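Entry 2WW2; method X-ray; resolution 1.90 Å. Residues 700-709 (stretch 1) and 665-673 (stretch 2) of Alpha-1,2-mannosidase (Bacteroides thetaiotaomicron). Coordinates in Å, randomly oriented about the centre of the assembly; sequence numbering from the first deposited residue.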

# COMPACT_ATOMS: atom_id res chain seq x y z
N TYR A 700 -3.37 -24.24 27.85
CA TYR A 700 -2.22 -25.03 27.40
C TYR A 700 -2.29 -26.46 27.95
O TYR A 700 -2.95 -26.72 28.97
CB TYR A 700 -0.91 -24.37 27.85
CG TYR A 700 -0.73 -24.34 29.35
CD1 TYR A 700 0.10 -25.27 29.99
CD2 TYR A 700 -1.39 -23.39 30.14
CE1 TYR A 700 0.26 -25.25 31.38
CE2 TYR A 700 -1.23 -23.37 31.51
CZ TYR A 700 -0.40 -24.30 32.13
OH TYR A 700 -0.24 -24.27 33.49
N LEU A 701 -1.61 -27.37 27.26
CA LEU A 701 -1.41 -28.75 27.69
C LEU A 701 0.07 -28.94 27.97
O LEU A 701 0.91 -28.39 27.25
CB LEU A 701 -1.81 -29.71 26.57
CG LEU A 701 -3.30 -29.91 26.26
CD1 LEU A 701 -3.45 -30.73 24.97
CD2 LEU A 701 -3.99 -30.61 27.42
N THR A 702 0.42 -29.73 28.98
CA THR A 702 1.84 -30.06 29.18
C THR A 702 2.22 -31.21 28.27
O THR A 702 1.35 -31.97 27.84
CB THR A 702 2.16 -30.47 30.64
OG1 THR A 702 1.53 -31.73 30.93
CG2 THR A 702 1.66 -29.41 31.62
N HIS A 703 3.51 -31.34 27.97
CA HIS A 703 4.00 -32.52 27.24
C HIS A 703 3.62 -33.81 27.97
O HIS A 703 3.19 -34.78 27.35
CB HIS A 703 5.51 -32.44 27.06
CG HIS A 703 6.04 -33.42 26.05
ND1 HIS A 703 6.68 -34.59 26.40
CD2 HIS A 703 6.01 -33.39 24.70
CE1 HIS A 703 7.04 -35.23 25.30
NE2 HIS A 703 6.65 -34.53 24.26
N ASP A 704 3.75 -33.81 29.30
CA ASP A 704 3.38 -35.01 30.09
C ASP A 704 1.91 -35.36 29.95
O ASP A 704 1.55 -36.53 29.85
CB ASP A 704 3.74 -34.83 31.56
CG ASP A 704 5.21 -35.09 31.82
OD1 ASP A 704 5.91 -35.51 30.87
OD2 ASP A 704 5.67 -34.86 32.96
N GLU A 705 1.06 -34.34 29.94
CA GLU A 705 -0.36 -34.59 29.73
C GLU A 705 -0.62 -35.32 28.41
O GLU A 705 -1.44 -36.23 28.36
CB GLU A 705 -1.18 -33.30 29.81
CG GLU A 705 -1.52 -32.94 31.25
CD GLU A 705 -2.02 -31.52 31.42
OE1 GLU A 705 -1.87 -30.70 30.49
OE2 GLU A 705 -2.56 -31.23 32.50
N LEU A 706 0.06 -34.90 27.35
CA LEU A 706 -0.06 -35.59 26.06
C LEU A 706 0.50 -37.02 26.10
O LEU A 706 -0.18 -37.98 25.73
CB LEU A 706 0.66 -34.79 24.97
CG LEU A 706 -0.05 -33.49 24.54
CD1 LEU A 706 0.86 -32.60 23.68
CD2 LEU A 706 -1.34 -33.81 23.81
N LYS A 707 1.74 -37.12 26.57
CA LYS A 707 2.54 -38.35 26.56
C LYS A 707 1.88 -39.51 27.32
O LYS A 707 2.05 -40.68 26.96
CB LYS A 707 3.90 -38.04 27.19
CG LYS A 707 5.07 -38.83 26.66
CD LYS A 707 6.41 -38.26 27.18
CE LYS A 707 6.84 -38.90 28.49
NZ LYS A 707 6.04 -38.38 29.65
N GLN A 708 1.14 -39.20 28.38
CA GLN A 708 0.53 -40.25 29.19
C GLN A 708 -0.74 -40.79 28.54
O GLN A 708 -1.30 -41.80 28.99
CB GLN A 708 0.23 -39.75 30.60
CG GLN A 708 -0.86 -38.71 30.67
CD GLN A 708 -1.04 -38.20 32.08
OE1 GLN A 708 -0.18 -38.41 32.93
NE2 GLN A 708 -2.16 -37.52 32.34
N GLY A 709 -1.18 -40.13 27.47
CA GLY A 709 -2.37 -40.53 26.76
C GLY A 709 -3.62 -40.04 27.47
O GLY A 709 -3.58 -39.66 28.64
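Stretch 2 (665-673) HLPEGKNFV

Stretch 2 reaches stretch 1 as a turn that leads into a strand, and it packs against a short helix and the residues that follow it. In stretch 1 a strand, Tyr700 to Thr702, ends at Thr702, which caps the helix that starts at His703. Thr702 OG1 accepts from Glu705 N at 2.8 Å, and Thr702 N donates to Glu705 OE1 at 2.9 Å, so each residue satisfies an amide of the other. On the helix, Lys707 NZ forms a salt bridge with Asp704 OD1 at 3.1 Å. Gly709 leaves the helical conformation with positive phi, and its N donates to Leu706 O at 2.9 Å.

Stretch 2 folds back on itself before it becomes extended. Leu666 N donates to Lys670 O at 2.8 Å, closing a loop in which Glu668 and Gly669 both have positive phi, which favours glycine at the second position, whereas Glu668 adopts it despite its side chain. Through Phe672 and Val673 the backbone is extended as a strand, which continues later in the chain. The CA atoms come closest at Gly709 and Phe672, where Gly709 CA lies 4.4 Å from Phe672 CA; at the loop, Lys707 CA is 6.5 Å from Leu666 CA. The paired positions advance in the same sense along both chains.

The apolar contact centres on Phe672, whose side chain points toward stretch 1. Leu706 CD2 lies over one face of its ring, 3.5 Å from Phe672 CD2 and 3.7 Å from the ring centroid, in a CH-pi contact. A branched aliphatic side chain suits this place because its methyl can rest on the flat aromatic surface. Leu701 CD1 adds a looser contact, 4.2 Å from Phe672 CZ. Leu666, also buried, brings its CD1 to 3.1 Å from Leu706 O and 4.0 Å from Lys707 CA, packing its methyl against the helix backbone. The carbonyl Glu705 O also comes within 3.6 Å of Phe672 CE1, oblique to the ring.

Close backbone packing marks the end of stretch 1. Gly709 CA is 3.2 Å from Asn671 O, and a CB built ideally on Gly709 would fall only 3.0 Å from that oxygen and 3.3 Å from Lys670 CB. Glycine therefore suits both the positive phi and the narrow space. Lys670 lays its aliphatic part here, with CB 3.5 Å from Lys707 O and CD 3.7 Å from Gln708 O, a use of lysine that leaves its charged end free to reach solvent.

No direct hydrogen bond joins the stretches; water makes the polar links. One water donates to Pro667 O and Lys707 O, at 2.7 Å from each. Another donates to Gln708 O at 2.8 Å and accepts a weak bond from Lys670 NZ at 3.4 Å.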

# COMPACT_ATOMS: atom_id res chain seq x y z
N HIS A 665 -0.76 -41.19 18.19
CA HIS A 665 -0.25 -42.49 18.61
C HIS A 665 1.15 -42.31 19.12
O HIS A 665 2.10 -42.17 18.35
CB HIS A 665 -0.31 -43.49 17.46
CG HIS A 665 -1.71 -43.81 17.05
ND1 HIS A 665 -2.60 -44.45 17.89
CD2 HIS A 665 -2.39 -43.54 15.91
CE1 HIS A 665 -3.77 -44.57 17.29
NE2 HIS A 665 -3.67 -44.03 16.08
N LEU A 666 1.26 -42.26 20.45
CA LEU A 666 2.50 -41.94 21.12
C LEU A 666 3.24 -43.19 21.59
O LEU A 666 2.72 -44.31 21.47
CB LEU A 666 2.21 -40.98 22.28
CG LEU A 666 1.50 -39.70 21.80
CD1 LEU A 666 0.94 -38.87 22.94
CD2 LEU A 666 2.41 -38.84 20.93
N PRO A 667 4.47 -43.01 22.08
CA PRO A 667 5.25 -44.17 22.54
C PRO A 667 4.54 -44.99 23.63
O PRO A 667 3.73 -44.46 24.39
CB PRO A 667 6.52 -43.53 23.10
CG PRO A 667 6.71 -42.28 22.22
CD PRO A 667 5.27 -41.77 22.04
N GLU A 668 4.88 -46.27 23.68
CA GLU A 668 4.41 -47.19 24.73
C GLU A 668 2.91 -47.39 24.71
O GLU A 668 2.26 -47.57 25.75
CB GLU A 668 4.97 -46.76 26.08
CG GLU A 668 6.49 -46.94 26.08
CD GLU A 668 7.18 -46.22 27.20
OE1 GLU A 668 6.73 -45.13 27.59
OE2 GLU A 668 8.20 -46.76 27.69
N GLY A 669 2.37 -47.38 23.50
CA GLY A 669 0.97 -47.64 23.25
C GLY A 669 0.03 -46.61 23.83
O GLY A 669 -1.15 -46.89 23.98
N LYS A 670 0.53 -45.42 24.16
CA LYS A 670 -0.35 -44.36 24.67
C LYS A 670 -0.95 -43.59 23.51
O LYS A 670 -0.25 -43.27 22.55
CB LYS A 670 0.40 -43.40 25.59
CG LYS A 670 1.18 -44.06 26.70
CD LYS A 670 0.28 -44.83 27.66
CE LYS A 670 1.12 -45.41 28.82
NZ LYS A 670 0.35 -46.40 29.62
N ASN A 671 -2.24 -43.29 23.61
CA ASN A 671 -2.93 -42.50 22.59
C ASN A 671 -3.56 -41.27 23.22
O ASN A 671 -4.19 -41.36 24.28
CB ASN A 671 -4.01 -43.34 21.93
CG ASN A 671 -3.45 -44.61 21.33
OD1 ASN A 671 -2.53 -44.57 20.52
ND2 ASN A 671 -3.99 -45.76 21.74
N PHE A 672 -3.39 -40.12 22.59
CA PHE A 672 -4.06 -38.92 23.06
C PHE A 672 -5.02 -38.44 22.00
O PHE A 672 -4.62 -38.22 20.85
CB PHE A 672 -3.06 -37.81 23.42
CG PHE A 672 -3.71 -36.68 24.19
CD1 PHE A 672 -3.71 -36.68 25.57
CD2 PHE A 672 -4.36 -35.65 23.53
CE1 PHE A 672 -4.32 -35.67 26.29
CE2 PHE A 672 -4.98 -34.63 24.24
CZ PHE A 672 -4.96 -34.64 25.63
N VAL A 673 -6.28 -38.28 22.38
CA VAL A 673 -7.31 -37.83 21.44
C VAL A 673 -7.73 -36.38 21.70
O VAL A 673 -8.04 -36.01 22.83
CB VAL A 673 -8.55 -38.72 21.55
CG1 VAL A 673 -9.75 -38.11 20.76
CG2 VAL A 673 -8.22 -40.14 21.08
O HOH W 1 3.96 -42.12 25.75
O HOH W 2 -0.31 -43.43 31.05